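Local coordinates for protein glycerol dehydratase (Clostridium butyricum, PDB 1R9D) that probably catalyses the coenzyme B12-independent dehydration of glycerol as a lyase of the glycyl radical enzyme family, captured here with glycerol bound, at residues T396-V410 with F727-I739. Sequence-based numbering, arbitrary orientation.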
loop_
_atom_site.group_PDB
_atom_site.type_symbol
_atom_site.label_atom_id
_atom_site.label_comp_id
_atom_site.label_asym_id
_atom_site.label_seq_id
_atom_site.Cartn_x
_atom_site.Cartn_y
_atom_site.Cartn_z
ATOM N N THR A 396 46.729 3.410 16.349
ATOM C CA THR A 396 46.864 4.410 15.293
ATOM C C THR A 396 48.280 4.384 14.710
ATOM O O THR A 396 48.469 4.557 13.509
ATOM C CB THR A 396 46.581 5.833 15.830
ATOM O OG1 THR A 396 45.210 5.926 16.238
ATOM C CG2 THR A 396 46.854 6.871 14.760
ATOM N N ARG A 397 49.270 4.164 15.567
ATOM C CA ARG A 397 50.658 4.131 15.121
ATOM C C ARG A 397 50.925 2.991 14.139
ATOM O O ARG A 397 51.890 3.036 13.378
ATOM C CB ARG A 397 51.598 4.026 16.326
ATOM C CG ARG A 397 53.076 4.085 15.966
ATOM C CD ARG A 397 53.931 4.429 17.178
ATOM N NE ARG A 397 53.861 3.416 18.224
ATOM C CZ ARG A 397 54.384 3.560 19.438
ATOM N NH1 ARG A 397 55.019 4.683 19.762
ATOM N NH2 ARG A 397 54.267 2.586 20.331
ATOM N N GLU A 398 50.063 1.977 14.140
ATOM C CA GLU A 398 50.234 0.847 13.227
ATOM C C GLU A 398 50.024 1.243 11.765
ATOM O O GLU A 398 50.435 0.523 10.854
ATOM C CB GLU A 398 49.279 -0.289 13.606
ATOM C CG GLU A 398 49.624 -0.981 14.924
ATOM C CD GLU A 398 50.968 -1.693 14.882
ATOM O OE1 GLU A 398 51.192 -2.488 13.941
ATOM O OE2 GLU A 398 51.797 -1.464 15.792
ATOM N N GLY A 399 49.370 2.381 11.537
ATOM C CA GLY A 399 49.152 2.849 10.180
ATOM C C GLY A 399 48.017 2.224 9.385
ATOM O O GLY A 399 48.048 2.226 8.156
ATOM N N LEU A 400 47.009 1.702 10.075
ATOM C CA LEU A 400 45.868 1.083 9.410
ATOM C C LEU A 400 44.736 2.096 9.248
ATOM O O LEU A 400 43.723 1.812 8.606
ATOM C CB LEU A 400 45.370 -0.105 10.235
ATOM C CG LEU A 400 46.417 -1.162 10.595
ATOM C CD1 LEU A 400 45.814 -2.159 11.572
ATOM C CD2 LEU A 400 46.904 -1.864 9.330
ATOM N N GLY A 401 44.917 3.279 9.829
ATOM C CA GLY A 401 43.893 4.305 9.748
ATOM C C GLY A 401 42.908 4.154 10.893
ATOM O O GLY A 401 41.957 4.929 11.022
ATOM N N LEU A 402 43.151 3.154 11.736
ATOM C CA LEU A 402 42.294 2.867 12.878
ATOM C C LEU A 402 42.947 3.331 14.169
ATOM O O LEU A 402 44.172 3.423 14.253
ATOM C CB LEU A 402 42.041 1.361 12.979
ATOM C CG LEU A 402 41.538 0.638 11.734
ATOM C CD1 LEU A 402 41.593 -0.870 11.981
ATOM C CD2 LEU A 402 40.121 1.087 11.399
ATOM N N PRO A 403 42.136 3.647 15.192
ATOM C CA PRO A 403 40.674 3.583 15.129
ATOM C C PRO A 403 40.133 4.989 14.896
ATOM O O PRO A 403 40.880 5.964 14.974
ATOM C CB PRO A 403 40.305 3.077 16.511
ATOM C CG PRO A 403 41.274 3.847 17.374
ATOM C CD PRO A 403 42.588 3.728 16.595
ATOM N N ALA A 404 38.843 5.092 14.595
ATOM C CA ALA A 404 38.225 6.401 14.428
ATOM C C ALA A 404 37.865 6.796 15.863
ATOM O O ALA A 404 37.469 5.935 16.648
ATOM C CB ALA A 404 36.970 6.288 13.570
ATOM N N TYR A 405 38.024 8.076 16.208
ATOM C CA TYR A 405 37.722 8.563 17.559
ATOM C C TYR A 405 36.444 9.387 17.556
ATOM O O TYR A 405 36.254 10.226 16.677
ATOM C CB TYR A 405 38.872 9.432 18.098
ATOM C CG TYR A 405 40.201 8.710 18.220
ATOM C CD1 TYR A 405 40.995 8.473 17.099
ATOM C CD2 TYR A 405 40.653 8.250 19.452
ATOM C CE1 TYR A 405 42.210 7.791 17.206
ATOM C CE2 TYR A 405 41.868 7.564 19.571
ATOM C CZ TYR A 405 42.637 7.341 18.443
ATOM O OH TYR A 405 43.837 6.671 18.554
ATOM N N TYR A 406 35.575 9.144 18.539
ATOM C CA TYR A 406 34.302 9.860 18.650
ATOM C C TYR A 406 34.137 10.514 20.007
ATOM O O TYR A 406 34.450 9.919 21.037
ATOM C CB TYR A 406 33.136 8.908 18.374
ATOM C CG TYR A 406 33.190 8.350 16.979
ATOM C CD1 TYR A 406 33.933 7.204 16.695
ATOM C CD2 TYR A 406 32.556 9.004 15.930
ATOM C CE1 TYR A 406 34.046 6.731 15.393
ATOM C CE2 TYR A 406 32.660 8.539 14.623
ATOM C CZ TYR A 406 33.411 7.402 14.365
ATOM O OH TYR A 406 33.528 6.945 13.076
ATOM N N ASN A 407 33.609 11.737 19.994
ATOM C CA ASN A 407 33.444 12.542 21.203
ATOM C C ASN A 407 32.088 12.463 21.907
ATOM O O ASN A 407 31.118 13.059 21.465
ATOM C CB ASN A 407 33.763 14.000 20.842
ATOM C CG ASN A 407 33.833 14.906 22.050
ATOM O OD1 ASN A 407 33.881 14.441 23.187
ATOM N ND2 ASN A 407 33.864 16.214 21.805
ATOM N N ASP A 408 32.040 11.723 23.012
ATOM C CA ASP A 408 30.825 11.570 23.819
ATOM C C ASP A 408 30.275 12.925 24.262
ATOM O O ASP A 408 29.061 13.133 24.313
ATOM C CB ASP A 408 31.137 10.793 25.095
ATOM C CG ASP A 408 31.103 9.287 24.911
ATOM O OD1 ASP A 408 31.225 8.799 23.769
ATOM O OD2 ASP A 408 30.966 8.595 25.944
ATOM N N GLU A 409 31.184 13.832 24.603
ATOM C CA GLU A 409 30.807 15.150 25.112
ATOM C C GLU A 409 29.967 15.994 24.160
ATOM O O GLU A 409 29.206 16.853 24.601
ATOM C CB GLU A 409 32.065 15.908 25.546
ATOM C CG GLU A 409 32.931 15.160 26.579
ATOM C CD GLU A 409 32.226 14.913 27.907
ATOM O OE1 GLU A 409 31.486 15.812 28.368
ATOM O OE2 GLU A 409 32.426 13.828 28.509
ATOM N N VAL A 410 30.107 15.763 22.858
ATOM C CA VAL A 410 29.317 16.487 21.864
ATOM C C VAL A 410 28.154 15.615 21.388
ATOM O O VAL A 410 27.010 16.063 21.297
ATOM C CB VAL A 410 30.164 16.871 20.615
ATOM C CG1 VAL A 410 29.253 17.348 19.483
ATOM C CG2 VAL A 410 31.150 17.965 20.970
ATOM N N PHE A 727 38.495 17.591 21.092
ATOM C CA PHE A 727 37.224 17.204 21.692
ATOM C C PHE A 727 36.780 18.177 22.785
ATOM O O PHE A 727 35.589 18.413 22.948
ATOM C CB PHE A 727 37.305 15.771 22.236
ATOM C CG PHE A 727 37.202 14.710 21.165
ATOM C CD1 PHE A 727 37.088 15.060 19.820
ATOM C CD2 PHE A 727 37.226 13.360 21.500
ATOM C CE1 PHE A 727 37.001 14.073 18.823
ATOM C CE2 PHE A 727 37.141 12.375 20.515
ATOM C CZ PHE A 727 37.029 12.729 19.183
ATOM N N ASP A 728 37.727 18.747 23.526
ATOM C CA ASP A 728 37.364 19.712 24.564
ATOM C C ASP A 728 36.768 20.956 23.905
ATOM O O ASP A 728 35.941 21.652 24.506
ATOM C CB ASP A 728 38.581 20.114 25.405
ATOM C CG ASP A 728 39.099 18.977 26.274
ATOM O OD1 ASP A 728 38.331 18.028 26.556
ATOM O OD2 ASP A 728 40.278 19.040 26.689
ATOM N N GLN A 729 37.190 21.219 22.667
ATOM C CA GLN A 729 36.712 22.365 21.888
ATOM C C GLN A 729 35.408 22.035 21.162
ATOM O O GLN A 729 34.927 22.818 20.342
ATOM C CB GLN A 729 37.763 22.788 20.856
ATOM C CG GLN A 729 39.100 23.260 21.419
ATOM C CD GLN A 729 39.110 24.733 21.761
ATOM O OE1 GLN A 729 38.643 25.141 22.824
ATOM N NE2 GLN A 729 39.636 25.546 20.851
ATOM N N LYS A 730 34.859 20.861 21.460
ATOM C CA LYS A 730 33.596 20.396 20.895
ATOM C C LYS A 730 33.639 19.813 19.488
ATOM O O LYS A 730 32.672 19.932 18.736
ATOM C CB LYS A 730 32.541 21.511 20.964
ATOM C CG LYS A 730 32.307 22.045 22.380
ATOM C CD LYS A 730 31.964 20.924 23.343
ATOM C CE LYS A 730 31.779 21.435 24.766
ATOM N NZ LYS A 730 31.551 20.299 25.702
ATOM N N GLY A 731 34.758 19.188 19.130
ATOM C CA GLY A 731 34.856 18.544 17.833
ATOM C C GLY A 731 34.071 17.245 17.942
ATOM O O GLY A 731 33.921 16.710 19.043
ATOM N N PHE A 732 33.595 16.729 16.812
ATOM C CA PHE A 732 32.771 15.518 16.766
ATOM C C PHE A 732 33.553 14.209 16.619
ATOM O O PHE A 732 33.349 13.251 17.376
ATOM C CB PHE A 732 31.795 15.648 15.588
ATOM C CG PHE A 732 30.643 14.682 15.619
ATOM C CD1 PHE A 732 29.373 15.113 15.998
ATOM C CD2 PHE A 732 30.810 13.357 15.223
ATOM C CE1 PHE A 732 28.282 14.239 15.980
ATOM C CE2 PHE A 732 29.726 12.472 15.202
ATOM C CZ PHE A 732 28.460 12.917 15.580
ATOM N N HIS A 733 34.433 14.177 15.627
ATOM C CA HIS A 733 35.218 12.986 15.318
ATOM C C HIS A 733 36.557 13.328 14.671
ATOM O O HIS A 733 36.704 14.380 14.060
ATOM C CB HIS A 733 34.402 12.095 14.358
ATOM C CG HIS A 733 35.231 11.355 13.349
ATOM N ND1 HIS A 733 35.813 11.970 12.260
ATOM C CD2 HIS A 733 35.599 10.053 13.283
ATOM C CE1 HIS A 733 36.505 11.080 11.569
ATOM N NE2 HIS A 733 36.392 9.908 12.169
ATOM N N VAL A 734 37.528 12.430 14.818
ATOM C CA VAL A 734 38.825 12.605 14.185
ATOM C C VAL A 734 39.454 11.222 13.988
ATOM O O VAL A 734 39.205 10.298 14.764
ATOM C CB VAL A 734 39.757 13.538 15.019
ATOM C CG1 VAL A 734 40.179 12.860 16.313
ATOM C CG2 VAL A 734 40.971 13.944 14.178
ATOM N N GLN A 735 40.237 11.071 12.925
ATOM C CA GLN A 735 40.895 9.800 12.637
ATOM C C GLN A 735 42.202 10.133 11.932
ATOM O O GLN A 735 42.322 11.206 11.338
ATOM C CB GLN A 735 40.000 8.939 11.752
ATOM C CG GLN A 735 39.673 9.567 10.418
ATOM C CD GLN A 735 38.544 8.861 9.707
ATOM O OE1 GLN A 735 38.345 9.044 8.503
ATOM N NE2 GLN A 735 37.782 8.062 10.448
ATOM N N PHE A 736 43.168 9.220 11.974
ATOM C CA PHE A 736 44.473 9.503 11.386
ATOM C C PHE A 736 45.122 8.457 10.496
ATOM O O PHE A 736 45.063 7.260 10.772
ATOM C CB PHE A 736 45.491 9.805 12.492
ATOM C CG PHE A 736 44.982 10.719 13.566
ATOM C CD1 PHE A 736 44.236 10.219 14.629
ATOM C CD2 PHE A 736 45.239 12.083 13.512
ATOM C CE1 PHE A 736 43.752 11.070 15.626
ATOM C CE2 PHE A 736 44.761 12.941 14.499
ATOM C CZ PHE A 736 44.016 12.434 15.559
ATOM N N ASN A 737 45.766 8.940 9.440
ATOM C CA ASN A 737 46.536 8.091 8.547
ATOM C C ASN A 737 47.955 8.335 9.057
ATOM O O ASN A 737 48.315 9.468 9.394
ATOM C CB ASN A 737 46.441 8.556 7.093
ATOM C CG ASN A 737 45.583 7.641 6.234
ATOM O OD1 ASN A 737 45.634 6.414 6.363
ATOM N ND2 ASN A 737 44.807 8.233 5.337
ATOM N N VAL A 738 48.745 7.276 9.154
ATOM C CA VAL A 738 50.127 7.388 9.605
ATOM C C VAL A 738 50.903 6.453 8.696
ATOM O O VAL A 738 51.088 5.279 9.014
ATOM C CB VAL A 738 50.298 6.925 11.066
ATOM C CG1 VAL A 738 51.748 7.105 11.505
ATOM C CG2 VAL A 738 49.376 7.717 11.979
ATOM N N ILE A 739 51.342 6.972 7.559
ATOM C CA ILE A 739 52.066 6.152 6.603
ATOM C C ILE A 739 53.127 6.927 5.835
ATOM O O ILE A 739 53.056 8.152 5.698
ATOM C CB ILE A 739 51.085 5.515 5.592
ATOM C CG1 ILE A 739 51.802 4.447 4.765
ATOM C CG2 ILE A 739 50.498 6.597 4.690
ATOM C CD1 ILE A 739 50.887 3.686 3.836
HETATM O O HOH W 1 46.798 5.049 11.336
HETATM O O HOH W 2 47.661 5.104 7.626
HETATM O O HOH W 3 43.075 6.807 13.530
HETATM O O HOH W 4 29.184 19.688 24.538
#
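Asn-407 and Phe-727 stack where strand 404-407 runs antiparallel to strand 733-738, the join between the two halves of the ten-stranded alpha/beta barrel expected of a glycyl radical enzyme. CB of Asn-407 stands over the middle of the Phe-727 ring, 3.4 Å from its centroid, and beyond it the amide runs parallel to the ring, within 3°, over the CG end and towards CB of Phe-727. With CG anti to the backbone N (chi1 -171°), the amide reaches the turn after helix 712-728, which Lys-730 ends in a Schellman motif. There ND2 gives a nearly straight bond to Gly-731 O (2.8 Å) in the amide plane, and a weak one to Phe-727 O. OD1 weakly caps helix 408-417 at Glu-409 N, so both ends of the amide fix its rotation.

Along the strands, Tyr-405 pairs with Val-734 through two backbone bonds, and Asn-407 N donates to Phe-732 O at 3.0 Å. On the face bearing Tyr-405, covered by helices 386-397 and 712-728, Tyr-405 CE1 lies at the edge of the Phe-736 ring, near its plane, 4.0 Å from CE1 of Phe-736, the two side chains crossing at about a right angle. Tyr-405 OH shares a hydrogen bond with Thr-396 OG1, whose CG2 packs on Val-738 CG2 and Phe-736 CB. Tyr-406 and His-733 point the other way, side by side with ring planes at 46°; His-733 CD2 lies over one face of the phenol, whose OH bonds to Cys-433 O. The glycerol is about 9 Å from the Tyr-406 side chain.

On the N-terminal side of Ala-404 direct backbone bonding gives way to water, although Gly-401 CA still meets Phe-736 O. One molecule accepts from Phe-736 N within bonding distance of Pro-403 O; another accepts from Val-738 N, donates weakly to Gly-399 O and binds Asn-737 OD1 at 2.7 Å.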